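Local coordinates for protein ORF10 (Moritella marina, PDB 6RIW) that probably condenses acyl chains as the ketosynthase-chain length factor didomain of a polyunsaturated fatty acid synthase, at residues Trp92-Tyr106 with Ala259-Gln271. Sequence-based numbering, arbitrary orientation.
Sequences WGLYVTKQALTDAGY and AGEGAGMMVLKRQ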
ATOM      1  N   TRP A  92       0.871  -9.243 -13.547  1.00 12.80           N
ATOM      2  CA  TRP A  92       1.811 -10.136 -12.880  1.00 14.54           C
ATOM      3  C   TRP A  92       1.156 -10.830 -11.691  1.00 14.25           C
ATOM      4  O   TRP A  92       1.407 -12.011 -11.446  1.00 13.56           O
ATOM      5  CB  TRP A  92       3.048  -9.369 -12.426  1.00 11.68           C
ATOM      6  CG  TRP A  92       3.878  -8.814 -13.533  1.00 14.50           C
ATOM      7  CD1 TRP A  92       3.746  -9.050 -14.879  1.00 15.25           C
ATOM      8  CD2 TRP A  92       4.971  -7.908 -13.390  1.00 13.51           C
ATOM      9  NE1 TRP A  92       4.691  -8.346 -15.575  1.00 14.71           N
ATOM     10  CE2 TRP A  92       5.465  -7.643 -14.684  1.00 15.65           C
ATOM     11  CE3 TRP A  92       5.584  -7.297 -12.290  1.00 16.08           C
ATOM     12  CZ2 TRP A  92       6.532  -6.766 -14.914  1.00 17.82           C
ATOM     13  CZ3 TRP A  92       6.655  -6.436 -12.514  1.00 14.05           C
ATOM     14  CH2 TRP A  92       7.121  -6.187 -13.820  1.00 19.07           C
ATOM     15  N   GLY A  93       0.329 -10.104 -10.927  1.00 14.90           N
ATOM     16  CA  GLY A  93      -0.377 -10.724  -9.810  1.00 15.69           C
ATOM     17  C   GLY A  93      -1.385 -11.772 -10.252  1.00 13.57           C
ATOM     18  O   GLY A  93      -1.514 -12.828  -9.624  1.00 14.22           O
ATOM     19  N   LEU A  94      -2.106 -11.500 -11.341  1.00 14.10           N
ATOM     20  CA  LEU A  94      -3.014 -12.502 -11.895  1.00 14.81           C
ATOM     21  C   LEU A  94      -2.251 -13.735 -12.381  1.00 15.29           C
ATOM     22  O   LEU A  94      -2.680 -14.879 -12.162  1.00 15.50           O
ATOM     23  CB  LEU A  94      -3.809 -11.886 -13.045  1.00 13.40           C
ATOM     24  CG  LEU A  94      -4.841 -10.864 -12.569  1.00 14.99           C
ATOM     25  CD1 LEU A  94      -5.347 -10.056 -13.750  1.00 15.89           C
ATOM     26  CD2 LEU A  94      -5.979 -11.581 -11.850  1.00 19.11           C
ATOM     27  N   TYR A  95      -1.122 -13.517 -13.047  1.00 14.56           N
ATOM     28  CA  TYR A  95      -0.315 -14.640 -13.524  1.00 15.73           C
ATOM     29  C   TYR A  95       0.084 -15.576 -12.380  1.00 15.57           C
ATOM     30  O   TYR A  95      -0.147 -16.791 -12.453  1.00 16.16           O
ATOM     31  CB  TYR A  95       0.925 -14.116 -14.245  1.00 14.98           C
ATOM     32  CG  TYR A  95       1.902 -15.238 -14.592  1.00 16.55           C
ATOM     33  CD1 TYR A  95       1.618 -16.114 -15.638  1.00 18.02           C
ATOM     34  CD2 TYR A  95       3.082 -15.424 -13.877  1.00 16.41           C
ATOM     35  CE1 TYR A  95       2.483 -17.144 -15.968  1.00 20.96           C
ATOM     36  CE2 TYR A  95       3.973 -16.481 -14.199  1.00 18.02           C
ATOM     37  CZ  TYR A  95       3.655 -17.323 -15.257  1.00 21.91           C
ATOM     38  OH  TYR A  95       4.482 -18.365 -15.611  1.00 19.56           O
ATOM     39  N   VAL A  96       0.698 -15.042 -11.317  1.00 14.69           N
ATOM     40  CA  VAL A  96       1.146 -15.929 -10.240  1.00 14.43           C
ATOM     41  C   VAL A  96      -0.036 -16.515  -9.470  1.00 17.14           C
ATOM     42  O   VAL A  96       0.079 -17.605  -8.900  1.00 14.99           O
ATOM     43  CB  VAL A  96       2.144 -15.239  -9.286  1.00 15.65           C
ATOM     44  CG1 VAL A  96       3.437 -14.884 -10.053  1.00 15.47           C
ATOM     45  CG2 VAL A  96       1.510 -14.003  -8.588  1.00 14.11           C
ATOM     46  N   THR A  97      -1.188 -15.838  -9.454  1.00 15.25           N
ATOM     47  CA  THR A  97      -2.372 -16.434  -8.837  1.00 14.08           C
ATOM     48  C   THR A  97      -2.825 -17.679  -9.600  1.00 16.82           C
ATOM     49  O   THR A  97      -3.027 -18.746  -9.003  1.00 17.06           O
ATOM     50  CB  THR A  97      -3.499 -15.408  -8.761  1.00 17.64           C
ATOM     51  OG1 THR A  97      -3.132 -14.392  -7.824  1.00 16.60           O
ATOM     52  CG2 THR A  97      -4.775 -16.068  -8.237  1.00 17.61           C
ATOM     53  N   LYS A  98      -2.990 -17.555 -10.916  1.00 15.10           N
ATOM     54  CA  LYS A  98      -3.412 -18.685 -11.746  1.00 16.19           C
ATOM     55  C   LYS A  98      -2.416 -19.830 -11.644  1.00 18.28           C
ATOM     56  O   LYS A  98      -2.805 -20.998 -11.494  1.00 18.07           O
ATOM     57  CB  LYS A  98      -3.555 -18.240 -13.206  1.00 19.82           C
ATOM     58  CG  LYS A  98      -4.266 -19.234 -14.133  1.00 21.64           C
ATOM     59  CD  LYS A  98      -5.076 -18.459 -15.167  1.00 25.80           C
ATOM     60  CE  LYS A  98      -5.249 -19.195 -16.476  1.00 31.59           C
ATOM     61  NZ  LYS A  98      -5.050 -18.215 -17.605  1.00 33.40           N
ATOM     62  N   GLN A  99      -1.125 -19.510 -11.735  1.00 14.99           N
ATOM     63  CA  GLN A  99      -0.108 -20.556 -11.705  1.00 20.32           C
ATOM     64  C   GLN A  99      -0.073 -21.251 -10.352  1.00 20.30           C
ATOM     65  O   GLN A  99       0.059 -22.480 -10.284  1.00 17.64           O
ATOM     66  CB  GLN A  99       1.268 -19.967 -12.039  1.00 17.33           C
ATOM     67  CG  GLN A  99       1.409 -19.467 -13.499  1.00 22.26           C
ATOM     68  CD  GLN A  99       1.236 -20.582 -14.519  1.00 26.04           C
ATOM     69  OE1 GLN A  99       1.869 -21.629 -14.421  1.00 30.44           O
ATOM     70  NE2 GLN A  99       0.363 -20.366 -15.489  1.00 29.73           N
ATOM     71  N   ALA A 100      -0.187 -20.484  -9.266  1.00 16.33           N
ATOM     72  CA  ALA A 100      -0.127 -21.090  -7.940  1.00 16.64           C
ATOM     73  C   ALA A 100      -1.349 -21.954  -7.676  1.00 18.29           C
ATOM     74  O   ALA A 100      -1.222 -23.051  -7.127  1.00 18.93           O
ATOM     75  CB  ALA A 100       0.016 -20.017  -6.855  1.00 18.35           C
ATOM     76  N   LEU A 101      -2.546 -21.477  -8.041  1.00 15.94           N
ATOM     77  CA  LEU A 101      -3.741 -22.290  -7.840  1.00 18.85           C
ATOM     78  C   LEU A 101      -3.717 -23.530  -8.729  1.00 20.45           C
ATOM     79  O   LEU A 101      -4.105 -24.624  -8.297  1.00 18.75           O
ATOM     80  CB  LEU A 101      -4.989 -21.454  -8.107  1.00 17.13           C
ATOM     81  CG  LEU A 101      -5.304 -20.553  -6.911  1.00 18.11           C
ATOM     82  CD1 LEU A 101      -6.440 -19.633  -7.271  1.00 19.45           C
ATOM     83  CD2 LEU A 101      -5.646 -21.397  -5.692  1.00 17.56           C
ATOM     84  N   THR A 102      -3.233 -23.385  -9.959  1.00 18.29           N
ATOM     85  CA  THR A 102      -3.125 -24.544 -10.839  1.00 21.47           C
ATOM     86  C   THR A 102      -2.092 -25.529 -10.308  1.00 23.09           C
ATOM     87  O   THR A 102      -2.301 -26.746 -10.357  1.00 22.48           O
ATOM     88  CB  THR A 102      -2.781 -24.081 -12.255  1.00 19.97           C
ATOM     89  OG1 THR A 102      -3.828 -23.220 -12.720  1.00 20.28           O
ATOM     90  CG2 THR A 102      -2.683 -25.281 -13.197  1.00 25.72           C
ATOM     91  N   ASP A 103      -0.986 -25.016  -9.765  1.00 20.26           N
ATOM     92  CA  ASP A 103       0.005 -25.868  -9.113  1.00 22.89           C
ATOM     93  C   ASP A 103      -0.610 -26.651  -7.960  1.00 26.79           C
ATOM     94  O   ASP A 103      -0.338 -27.849  -7.795  1.00 22.68           O
ATOM     95  CB  ASP A 103       1.171 -25.020  -8.602  1.00 20.83           C
ATOM     96  CG  ASP A 103       2.312 -25.861  -8.087  1.00 24.75           C
ATOM     97  OD1 ASP A 103       2.697 -26.802  -8.799  1.00 29.86           O
ATOM     98  OD2 ASP A 103       2.835 -25.591  -6.981  1.00 23.45           O
ATOM     99  N   ALA A 104      -1.433 -25.992  -7.143  1.00 21.00           N
ATOM    100  CA  ALA A 104      -2.036 -26.679  -6.006  1.00 21.02           C
ATOM    101  C   ALA A 104      -3.181 -27.592  -6.411  1.00 20.82           C
ATOM    102  O   ALA A 104      -3.585 -28.442  -5.611  1.00 24.77           O
ATOM    103  CB  ALA A 104      -2.533 -25.667  -4.970  1.00 18.84           C
ATOM    104  N   GLY A 105      -3.720 -27.423  -7.613  1.00 20.88           N
ATOM    105  CA  GLY A 105      -4.810 -28.252  -8.078  1.00 23.54           C
ATOM    106  C   GLY A 105      -6.181 -27.720  -7.752  1.00 23.49           C
ATOM    107  O   GLY A 105      -7.133 -28.503  -7.684  1.00 21.84           O
ATOM    108  N   TYR A 106      -6.318 -26.404  -7.549  1.00 19.55           N
ATOM    109  CA  TYR A 106      -7.583 -25.816  -7.124  1.00 17.81           C
ATOM    110  C   TYR A 106      -8.073 -24.714  -8.054  1.00 20.11           C
ATOM    111  O   TYR A 106      -9.069 -24.055  -7.735  1.00 20.74           O
ATOM    112  CB  TYR A 106      -7.469 -25.281  -5.688  1.00 20.83           C
ATOM    113  CG  TYR A 106      -7.406 -26.412  -4.687  1.00 23.13           C
ATOM    114  CD1 TYR A 106      -8.569 -27.060  -4.274  1.00 26.37           C
ATOM    115  CD2 TYR A 106      -6.191 -26.863  -4.192  1.00 22.19           C
ATOM    116  CE1 TYR A 106      -8.518 -28.120  -3.377  1.00 27.37           C
ATOM    117  CE2 TYR A 106      -6.126 -27.932  -3.291  1.00 24.23           C
ATOM    118  CZ  TYR A 106      -7.293 -28.554  -2.891  1.00 29.12           C
ATOM    119  OH  TYR A 106      -7.245 -29.613  -2.010  1.00 29.23           O
ATOM    120  N   ALA A 259      17.698  -2.528  -6.918  1.00 20.86           N
ATOM    121  CA  ALA A 259      16.283  -2.817  -6.714  1.00 21.01           C
ATOM    122  C   ALA A 259      15.763  -3.733  -7.824  1.00 22.70           C
ATOM    123  O   ALA A 259      16.483  -4.085  -8.757  1.00 23.38           O
ATOM    124  CB  ALA A 259      15.485  -1.522  -6.649  1.00 19.49           C
ATOM    125  N   GLY A 260      14.495  -4.134  -7.728  1.00 20.31           N
ATOM    126  CA  GLY A 260      13.967  -5.134  -8.638  1.00 20.20           C
ATOM    127  C   GLY A 260      12.451  -5.133  -8.612  1.00 22.52           C
ATOM    128  O   GLY A 260      11.816  -4.395  -7.855  1.00 20.24           O
ATOM    129  N   GLU A 261      11.876  -5.979  -9.459  1.00 18.87           N
ATOM    130  CA  GLU A 261      10.434  -6.052  -9.624  1.00 19.82           C
ATOM    131  C   GLU A 261      10.048  -7.509  -9.843  1.00 20.12           C
ATOM    132  O   GLU A 261      10.900  -8.367 -10.099  1.00 17.49           O
ATOM    133  CB  GLU A 261       9.980  -5.168 -10.800  1.00 22.75           C
ATOM    134  CG  GLU A 261      10.778  -5.429 -12.056  1.00 20.49           C
ATOM    135  CD  GLU A 261      10.326  -4.589 -13.253  1.00 25.72           C
ATOM    136  OE1 GLU A 261       9.796  -3.466 -13.054  1.00 24.97           O
ATOM    137  OE2 GLU A 261      10.494  -5.064 -14.406  1.00 23.87           O
ATOM    138  N   GLY A 262       8.758  -7.794  -9.714  1.00 17.41           N
ATOM    139  CA  GLY A 262       8.251  -9.128  -9.959  1.00 16.53           C
ATOM    140  C   GLY A 262       7.104  -9.433  -9.015  1.00 16.45           C
ATOM    141  O   GLY A 262       6.551  -8.536  -8.383  1.00 14.68           O
ATOM    142  N   ALA A 263       6.778 -10.730  -8.913  1.00 14.04           N
ATOM    143  CA  ALA A 263       5.614 -11.159  -8.148  1.00 11.71           C
ATOM    144  C   ALA A 263       5.784 -12.610  -7.729  1.00 14.64           C
ATOM    145  O   ALA A 263       6.519 -13.372  -8.358  1.00 15.39           O
ATOM    146  CB  ALA A 263       4.313 -11.002  -8.950  1.00 14.40           C
ATOM    147  N   GLY A 264       5.098 -12.976  -6.647  1.00 11.95           N
ATOM    148  CA  GLY A 264       5.065 -14.359  -6.210  1.00 16.36           C
ATOM    149  C   GLY A 264       3.766 -14.659  -5.493  1.00 15.78           C
ATOM    150  O   GLY A 264       3.109 -13.761  -4.960  1.00 14.72           O
ATOM    151  N   MET A 265       3.396 -15.934  -5.478  1.00 15.88           N
ATOM    152  CA  MET A 265       2.181 -16.325  -4.772  1.00 14.31           C
ATOM    153  C   MET A 265       2.338 -17.730  -4.203  1.00 17.13           C
ATOM    154  O   MET A 265       2.903 -18.605  -4.854  1.00 16.68           O
ATOM    155  CB  MET A 265       0.960 -16.273  -5.706  1.00 19.51           C
ATOM    156  CG  MET A 265      -0.386 -16.326  -4.988  1.00 22.72           C
ATOM    157  SD  MET A 265      -0.797 -14.865  -3.978  1.00 20.68           S
ATOM    158  CE  MET A 265      -0.720 -13.526  -5.207  1.00 22.42           C
ATOM    159  N   MET A 266       1.795 -17.943  -3.004  1.00 15.10           N
ATOM    160  CA  MET A 266       1.743 -19.270  -2.399  1.00 21.50           C
ATOM    161  C   MET A 266       0.315 -19.598  -1.982  1.00 17.85           C
ATOM    162  O   MET A 266      -0.464 -18.704  -1.632  1.00 16.84           O
ATOM    163  CB  MET A 266       2.640 -19.341  -1.183  1.00 19.05           C
ATOM    164  CG  MET A 266       4.111 -19.545  -1.483  1.00 24.87           C
ATOM    165  SD  MET A 266       5.061 -18.890  -0.090  1.00 36.04           S
ATOM    166  CE  MET A 266       3.894 -19.217   1.221  1.00 16.75           C
ATOM    167  N   VAL A 267      -0.021 -20.891  -1.997  1.00 14.83           N
ATOM    168  CA  VAL A 267      -1.325 -21.390  -1.559  1.00 14.21           C
ATOM    169  C   VAL A 267      -1.132 -22.113  -0.233  1.00 18.58           C
ATOM    170  O   VAL A 267      -0.293 -23.021  -0.141  1.00 17.69           O
ATOM    171  CB  VAL A 267      -1.961 -22.341  -2.595  1.00 15.31           C
ATOM    172  CG1 VAL A 267      -3.363 -22.727  -2.138  1.00 18.09           C
ATOM    173  CG2 VAL A 267      -1.977 -21.726  -3.972  1.00 19.38           C
ATOM    174  N   LEU A 268      -1.893 -21.708   0.793  1.00 15.28           N
ATOM    175  CA  LEU A 268      -1.742 -22.200   2.158  1.00 17.21           C
ATOM    176  C   LEU A 268      -3.002 -22.902   2.651  1.00 18.66           C
ATOM    177  O   LEU A 268      -4.119 -22.423   2.435  1.00 14.32           O
ATOM    178  CB  LEU A 268      -1.425 -21.057   3.131  1.00 16.02           C
ATOM    179  CG  LEU A 268      -0.274 -20.126   2.767  1.00 17.34           C
ATOM    180  CD1 LEU A 268      -0.090 -19.060   3.838  1.00 16.53           C
ATOM    181  CD2 LEU A 268       1.009 -20.929   2.589  1.00 18.98           C
ATOM    182  N   LYS A 269      -2.815 -24.010   3.373  1.00 18.04           N
ATOM    183  CA  LYS A 269      -3.915 -24.686   4.054  1.00 17.05           C
ATOM    184  C   LYS A 269      -3.426 -25.178   5.408  1.00 20.51           C
ATOM    185  O   LYS A 269      -2.226 -25.380   5.609  1.00 19.95           O
ATOM    186  CB  LYS A 269      -4.460 -25.882   3.235  1.00 21.47           C
ATOM    187  CG  LYS A 269      -5.256 -25.481   1.980  1.00 22.68           C
ATOM    188  CD  LYS A 269      -5.505 -26.694   1.064  1.00 21.90           C
ATOM    189  CE  LYS A 269      -6.466 -27.704   1.696  1.00 27.88           C
ATOM    190  NZ  LYS A 269      -7.055 -28.633   0.667  1.00 25.36           N
ATOM    191  N   ARG A 270      -4.353 -25.338   6.353  1.00 19.03           N
ATOM    192  CA  ARG A 270      -4.011 -26.032   7.588  1.00 22.24           C
ATOM    193  C   ARG A 270      -3.536 -27.443   7.233  1.00 19.97           C
ATOM    194  O   ARG A 270      -4.079 -28.083   6.331  1.00 21.36           O
ATOM    195  CB  ARG A 270      -5.225 -26.070   8.540  1.00 20.31           C
ATOM    196  CG  ARG A 270      -5.651 -24.678   9.051  1.00 18.59           C
ATOM    197  CD  ARG A 270      -6.920 -24.703   9.913  1.00 17.87           C
ATOM    198  NE  ARG A 270      -8.059 -25.187   9.147  1.00 18.69           N
ATOM    199  CZ  ARG A 270      -8.938 -24.407   8.526  1.00 23.24           C
ATOM    200  NH1 ARG A 270      -9.922 -24.944   7.817  1.00 20.75           N
ATOM    201  NH2 ARG A 270      -8.836 -23.087   8.596  1.00 17.64           N
ATOM    202  N   GLN A 271      -2.483 -27.905   7.910  1.00 20.97           N
ATOM    203  CA  GLN A 271      -1.886 -29.191   7.536  1.00 23.51           C
ATOM    204  C   GLN A 271      -2.900 -30.329   7.611  1.00 22.51           C
ATOM    205  O   GLN A 271      -2.898 -31.220   6.754  1.00 26.16           O
ATOM    206  CB  GLN A 271      -0.684 -29.508   8.424  1.00 22.71           C
ATOM    207  CG  GLN A 271       0.136 -30.708   7.908  1.00 22.32           C
ATOM    208  CD  GLN A 271       0.982 -31.320   8.999  1.00 27.96           C
ATOM    209  OE1 GLN A 271       0.827 -30.982  10.170  1.00 26.68           O
ATOM    210  NE2 GLN A 271       1.889 -32.215   8.621  1.00 24.91           N
TER
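E261 meets the indole of W92 where helix 88-104 packs on strand 259-270, an alpha-on-beta layer of the thiolase-like fold in the N-terminal part of the ketosynthase. The carboxylate approaches the ring's edge, OE2 lying 3.6 Å from W92 CH2, with the two planes 76° apart; I66 N gives OE2 its hydrogen bond. G262 has backbone angles (phi 145°) at which a CB would jam against the carbonyl O of E261, and W92 CZ3 lies 3.8 Å from its N. At W92 an alanine would probably open a gap beside G262 and leave the carbon chain of E261 without its aromatic neighbour.

A263 suits the close crossing because its small methyl rests against both W92 CB and V96 CG2. M265 then lays its CB 3.7 Å from V96 CG2; bends at chi2 (68°) and chi3 (58°) fold the flexible thioether back along T97, whose OG1 spends its proton on G93 O, from the face opposite to T97 N. Branched V267 packs against the helix's last turns: CG2 touches A100 CB at 3.9 Å, A104 CB and L101 CD2. Past the Schellman motif at G105, K269 is long enough to reach Y106. Its ammonium is held chiefly by salt bridges to D277 and D279, the latter also bonding Y106 OH, while K269 NZ gives Y106 OH a weak hydrogen bond of 2.9 Å.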